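Local coordinates for Acarbose/maltose binding protein GacH (Streptomyces glaucescens, PDB 3K01), which binds acarbose and an acarbose homolog, and probably maltose, as the extracellular solute receptor of an ABC transporter, at residues Ser320-Gln325 with Arg338-Glu343. Residues are numbered along the deposited sequence; the frame is centred on the assembly and turned at random.
Sequences SSAKVQ and RTSVYE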
ATOM      1  N   SER A 320      14.162  -8.702  -7.815  1.00  8.28           N
ATOM      2  CA  SER A 320      13.651  -7.375  -8.205  0.50  8.51           C
ATOM      3  C   SER A 320      13.705  -7.148  -9.713  1.00  8.57           C
ATOM      4  O   SER A 320      13.225  -6.123 -10.202  1.00  9.09           O
ATOM      5  CB  SER A 320      14.444  -6.278  -7.478  0.50  8.70           C
ATOM      6  OG  SER A 320      13.925  -4.969  -7.711  0.50  7.90           O
ATOM      7  N   SER A 321      14.296  -8.096 -10.441  1.00  8.39           N
ATOM      8  CA  SER A 321      14.543  -7.921 -11.879  1.00  8.77           C
ATOM      9  C   SER A 321      13.260  -7.828 -12.708  1.00  8.89           C
ATOM     10  O   SER A 321      12.202  -8.350 -12.300  1.00  9.24           O
ATOM     11  CB  SER A 321      15.412  -9.072 -12.418  1.00  9.28           C
ATOM     12  OG  SER A 321      14.684 -10.294 -12.450  1.00  9.84           O
ATOM     13  N   ALA A 322      13.364  -7.205 -13.876  1.00  9.43           N
ATOM     14  CA  ALA A 322      12.207  -7.121 -14.750  1.00  9.57           C
ATOM     15  C   ALA A 322      11.658  -8.500 -15.064  1.00 10.45           C
ATOM     16  O   ALA A 322      10.439  -8.708 -15.094  1.00 10.51           O
ATOM     17  CB  ALA A 322      12.555  -6.391 -16.032  1.00  9.91           C
ATOM     18  N   LYS A 323      12.537  -9.459 -15.323  1.00 10.65           N
ATOM     19  CA  LYS A 323      12.062 -10.786 -15.670  1.00 10.65           C
ATOM     20  C   LYS A 323      11.208 -11.396 -14.557  1.00  9.97           C
ATOM     21  O   LYS A 323      10.119 -11.923 -14.820  1.00 10.11           O
ATOM     22  CB  LYS A 323      13.249 -11.689 -16.027  1.00 12.12           C
ATOM     23  CG  LYS A 323      12.833 -13.076 -16.484  1.00 15.92           C
ATOM     24  CD  LYS A 323      14.079 -13.948 -16.717  1.00 21.29           C
ATOM     25  CE  LYS A 323      13.699 -15.375 -17.076  1.00 24.28           C
ATOM     26  NZ  LYS A 323      14.924 -16.187 -17.355  1.00 28.66           N
ATOM     27  N   VAL A 324      11.697 -11.331 -13.326  1.00  8.99           N
ATOM     28  CA  VAL A 324      10.935 -11.867 -12.194  1.00  9.11           C
ATOM     29  C   VAL A 324       9.643 -11.073 -11.916  1.00  8.48           C
ATOM     30  O   VAL A 324       8.609 -11.679 -11.656  1.00  8.43           O
ATOM     31  CB  VAL A 324      11.804 -12.026 -10.942  1.00  8.75           C
ATOM     32  CG1 VAL A 324      10.971 -12.425  -9.727  1.00  9.16           C
ATOM     33  CG2 VAL A 324      12.901 -13.086 -11.200  1.00 10.23           C
ATOM     34  N   GLN A 325       9.685  -9.752 -12.033  1.00  8.00           N
ATOM     35  CA  GLN A 325       8.483  -8.937 -11.845  1.00  8.29           C
ATOM     36  C   GLN A 325       7.427  -9.279 -12.877  1.00  8.49           C
ATOM     37  O   GLN A 325       6.225  -9.366 -12.542  1.00  8.40           O
ATOM     38  CB  GLN A 325       8.838  -7.450 -11.887  1.00  7.88           C
ATOM     39  CG  GLN A 325       9.698  -7.028 -10.685  1.00  7.92           C
ATOM     40  CD  GLN A 325       9.574  -5.571 -10.319  1.00  8.26           C
ATOM     41  OE1 GLN A 325      10.366  -5.058  -9.504  1.00 12.95           O
ATOM     42  NE2 GLN A 325       8.599  -4.901 -10.857  1.00  7.39           N
ATOM     43  N   ARG A 338       8.624  -1.886 -11.681  1.00  9.13           N
ATOM     44  CA  ARG A 338       9.468  -1.445 -12.823  1.00 10.10           C
ATOM     45  C   ARG A 338       8.626  -0.902 -13.960  1.00 10.58           C
ATOM     46  O   ARG A 338       7.771  -1.574 -14.429  1.00  9.54           O
ATOM     47  CB  ARG A 338      10.300  -2.621 -13.315  1.00 10.90           C
ATOM     48  CG  ARG A 338      11.499  -2.901 -12.407  1.00 11.41           C
ATOM     49  CD  ARG A 338      12.329  -4.069 -12.931  1.00 11.76           C
ATOM     50  NE  ARG A 338      13.524  -4.251 -12.136  1.00 12.55           N
ATOM     51  CZ  ARG A 338      14.609  -3.554 -12.337  1.00 14.32           C
ATOM     52  NH1 ARG A 338      14.798  -2.904 -13.440  1.00 14.53           N
ATOM     53  NH2 ARG A 338      15.541  -3.564 -11.446  1.00 16.15           N
ATOM     54  N   THR A 339       8.896   0.314 -14.385  1.00 11.08           N
ATOM     55  CA  THR A 339       8.085   0.924 -15.427  1.00 12.17           C
ATOM     56  C   THR A 339       8.135   0.114 -16.725  1.00 12.15           C
ATOM     57  O   THR A 339       7.130  -0.011 -17.426  1.00 12.77           O
ATOM     58  CB  THR A 339       8.468   2.397 -15.658  1.00 12.87           C
ATOM     59  OG1 THR A 339       9.811   2.464 -16.142  1.00 14.70           O
ATOM     60  CG2 THR A 339       8.374   3.188 -14.378  1.00 14.14           C
ATOM     61  N   SER A 340       9.284  -0.483 -17.009  1.00 12.62           N
ATOM     62  CA  SER A 340       9.458  -1.276 -18.228  1.00 13.17           C
ATOM     63  C   SER A 340       8.518  -2.460 -18.271  1.00 12.51           C
ATOM     64  O   SER A 340       8.060  -2.864 -19.360  1.00 13.55           O
ATOM     65  CB  SER A 340      10.903  -1.775 -18.370  1.00 14.14           C
ATOM     66  OG  SER A 340      11.261  -2.713 -17.353  1.00 17.07           O
ATOM     67  N   VAL A 341       8.214  -3.036 -17.102  1.00 10.85           N
ATOM     68  CA  VAL A 341       7.433  -4.261 -17.077  1.00 10.31           C
ATOM     69  C   VAL A 341       5.981  -3.997 -17.490  1.00  9.99           C
ATOM     70  O   VAL A 341       5.331  -4.850 -18.083  1.00  9.45           O
ATOM     71  CB  VAL A 341       7.529  -4.921 -15.686  1.00 10.08           C
ATOM     72  CG1 VAL A 341       6.644  -6.147 -15.575  1.00  9.93           C
ATOM     73  CG2 VAL A 341       8.989  -5.321 -15.420  1.00 10.71           C
ATOM     74  N   TYR A 342       5.485  -2.788 -17.234  1.00  9.24           N
ATOM     75  CA  TYR A 342       4.129  -2.414 -17.656  1.00 10.40           C
ATOM     76  C   TYR A 342       3.966  -2.366 -19.167  1.00 11.51           C
ATOM     77  O   TYR A 342       2.843  -2.386 -19.654  1.00 11.94           O
ATOM     78  CB  TYR A 342       3.717  -1.061 -17.035  1.00  9.90           C
ATOM     79  CG  TYR A 342       3.399  -1.170 -15.559  1.00  8.75           C
ATOM     80  CD1 TYR A 342       2.135  -1.553 -15.136  1.00  8.34           C
ATOM     81  CD2 TYR A 342       4.365  -0.895 -14.594  1.00  8.72           C
ATOM     82  CE1 TYR A 342       1.841  -1.668 -13.776  1.00  7.39           C
ATOM     83  CE2 TYR A 342       4.085  -0.972 -13.249  1.00  8.04           C
ATOM     84  CZ  TYR A 342       2.819  -1.367 -12.839  1.00  8.26           C
ATOM     85  OH  TYR A 342       2.510  -1.477 -11.509  1.00  8.02           O
ATOM     86  N   GLU A 343       5.081  -2.282 -19.901  1.00 12.25           N
ATOM     87  CA  GLU A 343       5.021  -2.304 -21.363  1.00 13.15           C
ATOM     88  C   GLU A 343       5.003  -3.694 -21.978  1.00 13.27           C
ATOM     89  O   GLU A 343       4.806  -3.848 -23.179  1.00 13.95           O
ATOM     90  CB  GLU A 343       6.171  -1.495 -21.954  1.00 14.86           C
ATOM     91  CG  GLU A 343       6.021  -0.018 -21.736  1.00 16.77           C
ATOM     92  CD  GLU A 343       7.135   0.782 -22.361  1.00 20.89           C
ATOM     93  OE1 GLU A 343       8.095   0.175 -22.901  1.00 24.14           O
ATOM     94  OE2 GLU A 343       7.063   2.020 -22.298  1.00 21.32           O
TER
HETATM   95  O   HOH W   1      16.060  -3.197  -8.202  1.00 17.69           O
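Arg338 lays its aliphatic chain over the start of helix 322-332, CD packing on Ala322 CB at 3.9 Å, in a bacterial solute-binding protein of the ABC-transporter type. Ser321 is the N-cap of that helix: its OG takes the N-H of Val324, and the same hydroxyl is hydrogen-bonded to Tyr318 O. From CG to NE the arginine is fully extended, which carries NE past Ala322 to the carbonyl of Ser320, just ahead of the cap. NE donates to Ser320 O at 2.7 Å, nearly straight at 170°, and the oxygen lies at the guanidinium edge, close to its plane. Beyond NE, Arg338 NH1 forms a salt bridge with Asp118, whose carboxylate also bonds Ser340 OG, so one acid holds both Arg338 and Ser340 of the loop that follows the helix. Val341 puts one methyl against the first turn: chi1 of 176° sets CG2 anti to the carbonyl carbon, where it meets Ala322 CB at 3.8 Å. Gln325 CB touches the same methyl from about a right angle to Ala322 CB, at 4.1 Å. The Gln325 side chain runs crosswise to that of Arg338, its amide plane turned 68° from the guanidinium. Between Ser320 OG and Arg338 NH2 sits a water that donates to the hydroxyl at 2.8 Å and accepts weakly from NH2 at 3.3 Å, while the same serine hydroxyl also bonds Pro137 O.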